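Local coordinates for 5'-nucleotidase SURE (Aquifex aeolicus, PDB 2WQK), which probably hydrolyses nucleoside 5'-monophosphates to nucleosides and phosphate, using a divalent metal cation bound in each subunit, at the interface of chains A and B and the interface of chains A and C. Residues are numbered along the deposited sequence; one frame, centred on the assembly and turned at random. Chains: chain A/B/C, 5'-nucleotidase SURE.

Chain A meets chain B in contact 1 and chain C in contacts 2 and 3. Contacts 1 and 2 lie close together, with the centres of their C-alpha atoms about 16 Å apart. They share strands 186-193 and 199-206 of chain A, and the adjacent residues A:Phe200 and A:Tyr201 serve different partners. Contact 3 is remote, with C-alpha centres about 47 Å from those of contact 1 and about 36 Å from those of contact 2. There the C-terminal 3-10 helix of chain C packs on chain A. Each pairing is two-fold symmetric, and together they tie chain A to two neighbours in the deposited tetramer.

Contact 1: the interface of chains A and B. Residues chain A 193-195, 200; chain B 190, 192, 202.
A:Pro195 is held between two aromatic rings of chain B. Its CB lies over the face of B:Phe190, 3.9 Å from the centroid of that ring. Its CD lies over the five-membered ring of B:Trp202, at 3.7 Å from the centroid. On the same indole face, A:Asp194 CB sits over the six-membered ring, 3.4 Å from B:Trp202 CZ3. B:Trp202 also turns its CZ3 rim onto a face of A:Phe200, with the planes 66° apart. A:Phe200 in turn points CZ at a face of B:Tyr192, 4.0 Å from CE1 of that ring. B:Trp202, A:Phe200 and B:Tyr192 thus meet edge to face in a chain. A hydrogen bond joins the phenol OH of B:Tyr192, as donor, to the carbonyl O of A:Ile193 at 2.7 Å. The C=O...donor angle is 135°, and the hydroxyl is tilted a little from the carbonyl plane. The bond ties the end of strand 186-193 of chain A, where the loop of A:Asp194 and A:Pro195 begins, to B:Tyr192. In the next shell, strands 186-193 and 199-206 of chain B present B:Phe190, B:Tyr192 and B:Trp202. B:Trp202 has CG anti to the backbone N (chi1 -159°), which lays the indole face against A:Asp194 CB and A:Pro195 CD. Within chain A, the backbone N of A:Asp194 lies in the plane of the A:Phe200 ring, at its edge.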
ATOM      1  N   ILE A 193       5.271  25.838   3.244  1.00 19.49           N
ATOM      2  CA  ILE A 193       6.226  25.478   4.302  1.00 20.29           C
ATOM      3  C   ILE A 193       5.553  24.680   5.420  1.00 20.27           C
ATOM      4  O   ILE A 193       4.493  25.078   5.905  1.00 19.61           O
ATOM      5  CB  ILE A 193       6.930  26.734   4.862  1.00 21.35           C
ATOM      6  CG1 ILE A 193       7.596  27.512   3.724  1.00 23.13           C
ATOM      7  CG2 ILE A 193       7.918  26.346   5.947  1.00 21.88           C
ATOM      8  CD1 ILE A 193       8.819  26.816   3.147  1.00 26.72           C
ATOM      9  N   ASP A 194       6.114  23.520   5.768  1.00 20.55           N
ATOM     10  CA  ASP A 194       5.498  22.652   6.768  1.00 20.64           C
ATOM     11  C   ASP A 194       5.704  23.227   8.193  1.00 21.16           C
ATOM     12  O   ASP A 194       6.413  24.216   8.375  1.00 20.79           O
ATOM     13  CB  ASP A 194       5.933  21.170   6.599  1.00 21.08           C
ATOM     14  CG  ASP A 194       7.352  20.874   7.107  1.00 22.30           C
ATOM     15  OD1 ASP A 194       7.901  21.637   7.945  1.00 24.26           O
ATOM     16  OD2 ASP A 194       7.922  19.831   6.687  1.00 24.64           O
ATOM     17  N   PRO A 195       5.051  22.632   9.204  1.00 22.25           N
ATOM     18  CA  PRO A 195       5.157  23.127  10.583  1.00 23.33           C
ATOM     19  C   PRO A 195       6.543  23.166  11.199  1.00 24.50           C
ATOM     20  O   PRO A 195       6.724  23.846  12.239  1.00 25.01           O
ATOM     21  CB  PRO A 195       4.279  22.134  11.354  1.00 23.82           C
ATOM     22  CG  PRO A 195       3.314  21.644  10.339  1.00 23.55           C
ATOM     23  CD  PRO A 195       4.084  21.514   9.110  1.00 22.86           C
ATOM     24  N   PHE A 200       7.299  21.997   1.006  1.00 18.87           N
ATOM     25  CA  PHE A 200       6.545  20.959   0.291  1.00 17.67           C
ATOM     26  C   PHE A 200       5.761  21.608  -0.839  1.00 16.97           C
ATOM     27  O   PHE A 200       5.623  22.839  -0.899  1.00 18.49           O
ATOM     28  CB  PHE A 200       5.678  20.097   1.212  1.00 17.21           C
ATOM     29  CG  PHE A 200       4.515  20.820   1.862  1.00 17.12           C
ATOM     30  CD1 PHE A 200       3.224  20.628   1.392  1.00 16.93           C
ATOM     31  CD2 PHE A 200       4.677  21.613   2.991  1.00 15.67           C
ATOM     32  CE1 PHE A 200       2.131  21.252   1.995  1.00 18.24           C
ATOM     33  CE2 PHE A 200       3.568  22.230   3.603  1.00 16.18           C
ATOM     34  CZ  PHE A 200       2.310  22.023   3.120  1.00 15.70           C
TER
ATOM     35  N   PHE B 190      -1.943  22.678  12.051  1.00 21.81           N
ATOM     36  CA  PHE B 190      -1.718  23.834  11.149  1.00 22.75           C
ATOM     37  C   PHE B 190      -2.674  23.674   9.967  1.00 21.96           C
ATOM     38  O   PHE B 190      -2.833  22.573   9.458  1.00 21.66           O
ATOM     39  CB  PHE B 190      -0.276  23.865  10.673  1.00 24.25           C
ATOM     40  CG  PHE B 190       0.722  24.217  11.767  1.00 26.50           C
ATOM     41  CD1 PHE B 190       1.222  25.503  11.872  1.00 30.56           C
ATOM     42  CD2 PHE B 190       1.136  23.268  12.695  1.00 27.68           C
ATOM     43  CE1 PHE B 190       2.125  25.837  12.883  1.00 31.55           C
ATOM     44  CE2 PHE B 190       2.037  23.591  13.714  1.00 29.55           C
ATOM     45  CZ  PHE B 190       2.541  24.881  13.801  1.00 31.17           C
ATOM     46  N   TYR B 192      -3.854  24.843   6.076  1.00 19.11           N
ATOM     47  CA  TYR B 192      -3.401  25.333   4.777  1.00 19.40           C
ATOM     48  C   TYR B 192      -4.569  25.349   3.817  1.00 19.27           C
ATOM     49  O   TYR B 192      -5.601  24.690   4.073  1.00 19.99           O
ATOM     50  CB  TYR B 192      -2.327  24.412   4.231  1.00 19.15           C
ATOM     51  CG  TYR B 192      -1.068  24.323   5.058  1.00 17.68           C
ATOM     52  CD1 TYR B 192       0.029  25.115   4.789  1.00 17.28           C
ATOM     53  CD2 TYR B 192      -0.959  23.401   6.083  1.00 19.06           C
ATOM     54  CE1 TYR B 192       1.201  24.987   5.534  1.00 18.36           C
ATOM     55  CE2 TYR B 192       0.194  23.283   6.831  1.00 19.30           C
ATOM     56  CZ  TYR B 192       1.278  24.072   6.542  1.00 19.48           C
ATOM     57  OH  TYR B 192       2.424  23.931   7.272  1.00 21.98           O
ATOM     58  N   TRP B 202      -2.074  19.874   8.948  1.00 16.32           N
ATOM     59  CA  TRP B 202      -0.868  19.139   9.299  1.00 16.70           C
ATOM     60  C   TRP B 202      -0.832  19.079  10.829  1.00 17.78           C
ATOM     61  O   TRP B 202      -0.811  20.106  11.486  1.00 18.64           O
ATOM     62  CB  TRP B 202       0.384  19.852   8.750  1.00 17.36           C
ATOM     63  CG  TRP B 202       1.583  18.943   8.618  1.00 17.81           C
ATOM     64  CD1 TRP B 202       2.049  18.060   9.539  1.00 20.85           C
ATOM     65  CD2 TRP B 202       2.434  18.840   7.486  1.00 17.88           C
ATOM     66  NE1 TRP B 202       3.144  17.390   9.050  1.00 20.92           N
ATOM     67  CE2 TRP B 202       3.421  17.862   7.790  1.00 18.68           C
ATOM     68  CE3 TRP B 202       2.478  19.475   6.255  1.00 18.74           C
ATOM     69  CZ2 TRP B 202       4.431  17.487   6.870  1.00 17.91           C
ATOM     70  CZ3 TRP B 202       3.505  19.125   5.361  1.00 19.83           C
ATOM     71  CH2 TRP B 202       4.447  18.133   5.670  1.00 19.50           C
TER

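Contact 2: the interface of chains A and C. Residues chain A 189, 201, 203; chain C 52, 74-75, 78-79.
Above one side of the A:Tyr201 phenol ring lies C:Val79, over and just beyond the CD1-CE1 rim. Both valine methyls lie above the ring plane, to the same side. CG1 is 3.8 Å from A:Tyr201 CE1 and also approaches the hydroxyl end. CG2 lies above the plane, just outside A:Tyr201 CD1 and 3.9 Å from it. The carbonyl O of C:Leu52 is near A:Tyr201 CD2, 3.8 Å away.

The apolar centre is C:Leu75 CD2. This one methyl meets A:Val189 CG1, A:Tyr201 CB and A:Ile203 CG1, the last at 4.0 Å. A:Val189 divides its branches between partners. With CG1 anti to the backbone N (chi1 179°), that methyl faces C:Val79 and C:Leu75, while CG2 turns to C:Arg78. C:Arg78 meets A:Val189 CG2 through its CD methylene, at 3.9 Å.

Backbone bonds join A:Tyr201 and C:Leu52 in both directions. A:Tyr201 N donates to C:Leu52 O at 2.8 Å. C:Leu52 N donates to A:Tyr201 O at 2.7 Å. The pair forms an antiparallel beta bridge between chains. Strands 186-193 and 199-206 of chain A thus pack against helix 69-80 of chain C, and the second of them pairs near its start, at A:Tyr201, with the first residue of strand 52-56.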
ATOM      1  N   VAL A 189       3.116  24.508 -10.072  1.00 20.99           N
ATOM      2  CA  VAL A 189       3.528  23.963  -8.767  1.00 21.17           C
ATOM      3  C   VAL A 189       3.419  25.059  -7.717  1.00 21.48           C
ATOM      4  O   VAL A 189       3.891  26.202  -7.928  1.00 22.81           O
ATOM      5  CB  VAL A 189       4.965  23.383  -8.798  1.00 20.70           C
ATOM      6  CG1 VAL A 189       5.352  22.859  -7.439  1.00 20.04           C
ATOM      7  CG2 VAL A 189       5.071  22.303  -9.890  1.00 21.43           C
ATOM      8  N   TYR A 201       5.306  20.786  -1.775  1.00 16.16           N
ATOM      9  CA  TYR A 201       4.872  21.283  -3.075  1.00 16.97           C
ATOM     10  C   TYR A 201       3.565  20.622  -3.453  1.00 17.06           C
ATOM     11  O   TYR A 201       3.303  19.499  -3.049  1.00 19.26           O
ATOM     12  CB  TYR A 201       5.938  20.990  -4.157  1.00 17.87           C
ATOM     13  CG  TYR A 201       7.246  21.655  -3.810  1.00 17.28           C
ATOM     14  CD1 TYR A 201       7.499  22.975  -4.204  1.00 19.10           C
ATOM     15  CD2 TYR A 201       8.189  21.002  -3.015  1.00 17.36           C
ATOM     16  CE1 TYR A 201       8.661  23.619  -3.832  1.00 19.03           C
ATOM     17  CE2 TYR A 201       9.390  21.643  -2.647  1.00 18.08           C
ATOM     18  CZ  TYR A 201       9.593  22.953  -3.052  1.00 17.71           C
ATOM     19  OH  TYR A 201      10.798  23.571  -2.697  1.00 20.95           O
ATOM     20  N   ILE A 203       1.494  19.930  -7.041  1.00 19.09           N
ATOM     21  CA  ILE A 203       1.383  20.029  -8.485  1.00 19.89           C
ATOM     22  C   ILE A 203      -0.091  20.185  -8.843  1.00 20.67           C
ATOM     23  O   ILE A 203      -0.920  19.284  -8.570  1.00 21.89           O
ATOM     24  CB  ILE A 203       1.958  18.797  -9.202  1.00 20.67           C
ATOM     25  CG1 ILE A 203       3.389  18.498  -8.721  1.00 19.36           C
ATOM     26  CG2 ILE A 203       1.906  19.012 -10.701  1.00 21.74           C
ATOM     27  CD1 ILE A 203       3.994  17.189  -9.311  1.00 19.12           C
TER
ATOM     28  N   LEU C  52       3.542  17.025  -1.960  1.00 15.40           N
ATOM     29  CA  LEU C  52       4.744  16.216  -1.937  1.00 15.98           C
ATOM     30  C   LEU C  52       5.856  16.961  -1.202  1.00 15.84           C
ATOM     31  O   LEU C  52       6.152  18.087  -1.543  1.00 15.91           O
ATOM     32  CB  LEU C  52       5.191  15.970  -3.387  1.00 16.41           C
ATOM     33  CG  LEU C  52       4.249  15.101  -4.236  1.00 18.62           C
ATOM     34  CD1 LEU C  52       4.600  15.231  -5.710  1.00 21.84           C
ATOM     35  CD2 LEU C  52       4.301  13.687  -3.767  1.00 21.13           C
ATOM     36  N   HIS C  74       8.823  16.107 -12.923  1.00 11.62           N
ATOM     37  CA  HIS C  74       8.083  17.362 -12.981  1.00 12.23           C
ATOM     38  C   HIS C  74       8.553  18.359 -11.913  1.00 12.62           C
ATOM     39  O   HIS C  74       8.715  19.574 -12.222  1.00 14.11           O
ATOM     40  CB  HIS C  74       6.562  17.116 -12.938  1.00 12.69           C
ATOM     41  CG  HIS C  74       6.020  16.556 -14.219  1.00 14.36           C
ATOM     42  ND1 HIS C  74       5.162  17.253 -15.037  1.00 17.48           N
ATOM     43  CD2 HIS C  74       6.212  15.362 -14.827  1.00 13.99           C
ATOM     44  CE1 HIS C  74       4.866  16.519 -16.098  1.00 18.40           C
ATOM     45  NE2 HIS C  74       5.504  15.370 -16.006  1.00 15.50           N
ATOM     46  N   LEU C  75       8.789  17.884 -10.699  1.00 11.93           N
ATOM     47  CA  LEU C  75       9.310  18.795  -9.674  1.00 13.57           C
ATOM     48  C   LEU C  75      10.760  19.193 -10.004  1.00 13.39           C
ATOM     49  O   LEU C  75      11.194  20.345  -9.737  1.00 14.75           O
ATOM     50  CB  LEU C  75       9.249  18.193  -8.278  1.00 13.77           C
ATOM     51  CG  LEU C  75       7.828  18.040  -7.690  1.00 15.42           C
ATOM     52  CD1 LEU C  75       7.856  17.317  -6.353  1.00 18.29           C
ATOM     53  CD2 LEU C  75       7.114  19.389  -7.522  1.00 17.27           C
ATOM     54  N   ARG C  78      10.377  21.901 -12.878  1.00 15.62           N
ATOM     55  CA  ARG C  78       9.699  23.158 -12.554  1.00 16.61           C
ATOM     56  C   ARG C  78      10.283  23.838 -11.338  1.00 17.57           C
ATOM     57  O   ARG C  78      10.373  25.058 -11.319  1.00 20.08           O
ATOM     58  CB  ARG C  78       8.193  22.948 -12.406  1.00 16.86           C
ATOM     59  CG  ARG C  78       7.586  22.422 -13.644  1.00 20.31           C
ATOM     60  CD  ARG C  78       6.074  22.462 -13.683  1.00 24.27           C
ATOM     61  NE  ARG C  78       5.666  21.914 -14.967  1.00 28.51           N
ATOM     62  CZ  ARG C  78       5.490  22.613 -16.086  1.00 31.34           C
ATOM     63  NH1 ARG C  78       5.646  23.940 -16.099  1.00 33.84           N
ATOM     64  NH2 ARG C  78       5.129  21.961 -17.201  1.00 32.29           N
ATOM     65  N   VAL C  79      10.684  23.076 -10.331  1.00 16.77           N
ATOM     66  CA  VAL C  79      11.162  23.678  -9.069  1.00 17.19           C
ATOM     67  C   VAL C  79      12.697  23.741  -9.084  1.00 16.78           C
ATOM     68  O   VAL C  79      13.284  24.841  -9.076  1.00 19.67           O
ATOM     69  CB  VAL C  79      10.699  22.918  -7.810  1.00 17.59           C
ATOM     70  CG1 VAL C  79      11.261  23.569  -6.550  1.00 18.73           C
ATOM     71  CG2 VAL C  79       9.133  22.807  -7.736  1.00 19.05           C
TER

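Contact 3: the interface of chains A and C. Residues chain A 145, 149, 160, 177, 228, 230; chain C 244, 247.
Methyl packing joins C:Ile244 and C:Leu247 to chain A. C:Ile244 inserts the tip of its chain, CD1, among three residues. Its CD1 lies 3.9 Å from A:Pro230 CB and about as far from CG and CD of the same proline ring. It also meets A:Leu160 CD2, where the two side chains run past each other in opposite directions. On another side, A:Val177 CG1 is 4.0 Å from C:Ile244 CD1. In C:Ile244, CG1 sits between the backbone N and the carbonyl carbon (chi1 60°), a less common placement for isoleucine, and this sends CD1 toward A:Pro230, A:Leu160 and A:Val177.

C:Leu247 splits its two methyls. CD1 packs 3.9 Å from A:Val228 CG1, and the side chains cross at about a right angle. The same CD1 meets A:Leu160 CD1 tip to tip at 4.1 Å. CD2 turns the other way, toward helix 135-152, and lies 4.1 Å from A:Val149 CG2 and equally near A:Ile145 CG2. A:Leu160 therefore touches both residues of chain C, one with each of its methyls.

A second kind of contact involves the backbone. A:Val177 CG2 packs against the carbonyl O of C:Ile244 at 3.5 Å, a van der Waals approach.

The site docks the C-terminal 3-10 helix 238-248 of chain C on strands and a helix of chain A. With its two-fold twin, it makes a reciprocal exchange of C-terminal segments that likely stabilises the A-C dimer.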
ATOM      1  N   ILE A 145     -21.011   0.127 -29.856  1.00 15.09           N
ATOM      2  CA  ILE A 145     -19.653  -0.065 -30.378  1.00 14.03           C
ATOM      3  C   ILE A 145     -19.294  -1.540 -30.485  1.00 14.31           C
ATOM      4  O   ILE A 145     -18.775  -1.966 -31.513  1.00 14.60           O
ATOM      5  CB  ILE A 145     -18.639   0.761 -29.516  1.00 13.61           C
ATOM      6  CG1 ILE A 145     -18.862   2.274 -29.725  1.00 15.39           C
ATOM      7  CG2 ILE A 145     -17.210   0.312 -29.797  1.00 13.62           C
ATOM      8  CD1 ILE A 145     -18.078   3.120 -28.759  1.00 16.71           C
ATOM      9  N   VAL A 149     -18.124  -3.663 -33.766  1.00 15.30           N
ATOM     10  CA  VAL A 149     -16.821  -4.299 -33.812  1.00 14.56           C
ATOM     11  C   VAL A 149     -16.954  -5.798 -34.098  1.00 15.61           C
ATOM     12  O   VAL A 149     -16.139  -6.404 -34.797  1.00 16.82           O
ATOM     13  CB  VAL A 149     -16.066  -4.040 -32.490  1.00 14.66           C
ATOM     14  CG1 VAL A 149     -14.852  -4.976 -32.344  1.00 15.50           C
ATOM     15  CG2 VAL A 149     -15.646  -2.550 -32.439  1.00 15.60           C
ATOM     16  N   LEU A 160      -8.599  -0.675 -28.832  1.00  9.74           N
ATOM     17  CA  LEU A 160      -9.332   0.581 -28.784  1.00 10.19           C
ATOM     18  C   LEU A 160      -9.442   1.138 -27.366  1.00  9.57           C
ATOM     19  O   LEU A 160      -9.752   0.421 -26.437  1.00 10.63           O
ATOM     20  CB  LEU A 160     -10.742   0.408 -29.374  1.00 10.42           C
ATOM     21  CG  LEU A 160     -10.792  -0.143 -30.793  1.00 11.27           C
ATOM     22  CD1 LEU A 160     -12.284  -0.269 -31.226  1.00 14.18           C
ATOM     23  CD2 LEU A 160      -9.999   0.680 -31.798  1.00 13.36           C
ATOM     24  N   VAL A 177     -13.599   8.976 -34.174  1.00 13.25           N
ATOM     25  CA  VAL A 177     -12.262   8.388 -34.145  1.00 13.19           C
ATOM     26  C   VAL A 177     -11.277   9.532 -33.852  1.00 14.46           C
ATOM     27  O   VAL A 177     -11.306  10.566 -34.520  1.00 16.42           O
ATOM     28  CB  VAL A 177     -11.926   7.694 -35.469  1.00 13.69           C
ATOM     29  CG1 VAL A 177     -10.436   7.251 -35.518  1.00 14.40           C
ATOM     30  CG2 VAL A 177     -12.902   6.540 -35.716  1.00 15.20           C
ATOM     31  N   VAL A 228     -13.012   7.432 -29.718  1.00 10.94           N
ATOM     32  CA  VAL A 228     -12.433   6.095 -29.912  1.00 11.64           C
ATOM     33  C   VAL A 228     -11.041   6.285 -30.522  1.00 10.92           C
ATOM     34  O   VAL A 228     -10.925   6.717 -31.653  1.00 11.25           O
ATOM     35  CB  VAL A 228     -13.288   5.209 -30.842  1.00 13.11           C
ATOM     36  CG1 VAL A 228     -12.634   3.840 -30.987  1.00 12.42           C
ATOM     37  CG2 VAL A 228     -14.779   5.109 -30.380  1.00 14.41           C
ATOM     38  N   PRO A 230      -7.509   4.412 -31.666  1.00 10.33           N
ATOM     39  CA  PRO A 230      -6.812   3.151 -31.928  1.00 10.65           C
ATOM     40  C   PRO A 230      -5.381   3.318 -31.398  1.00 11.33           C
ATOM     41  O   PRO A 230      -4.654   4.243 -31.809  1.00 11.16           O
ATOM     42  CB  PRO A 230      -6.817   3.029 -33.451  1.00 11.71           C
ATOM     43  CG  PRO A 230      -6.819   4.444 -33.939  1.00 11.63           C
ATOM     44  CD  PRO A 230      -7.484   5.301 -32.855  1.00 11.17           C
TER
ATOM     45  N   ILE C 244     -11.377   2.072 -38.805  1.00 15.98           N
ATOM     46  CA  ILE C 244     -12.376   2.077 -37.735  1.00 16.02           C
ATOM     47  C   ILE C 244     -13.368   3.236 -37.869  1.00 15.67           C
ATOM     48  O   ILE C 244     -14.170   3.472 -36.963  1.00 14.86           O
ATOM     49  CB  ILE C 244     -11.753   1.987 -36.344  1.00 16.62           C
ATOM     50  CG1 ILE C 244     -10.811   3.162 -36.095  1.00 15.42           C
ATOM     51  CG2 ILE C 244     -11.028   0.612 -36.167  1.00 17.14           C
ATOM     52  CD1 ILE C 244     -10.518   3.373 -34.629  1.00 16.02           C
ATOM     53  N   LEU C 247     -17.157   3.145 -37.071  1.00 16.20           N
ATOM     54  CA  LEU C 247     -17.735   3.415 -35.768  1.00 16.97           C
ATOM     55  C   LEU C 247     -18.429   4.768 -35.675  1.00 17.97           C
ATOM     56  O   LEU C 247     -19.217   4.997 -34.769  1.00 19.25           O
ATOM     57  CB  LEU C 247     -16.669   3.297 -34.665  1.00 17.30           C
ATOM     58  CG  LEU C 247     -16.153   1.873 -34.432  1.00 17.30           C
ATOM     59  CD1 LEU C 247     -14.944   1.893 -33.487  1.00 17.84           C
ATOM     60  CD2 LEU C 247     -17.233   0.961 -33.853  1.00 19.00           C
TER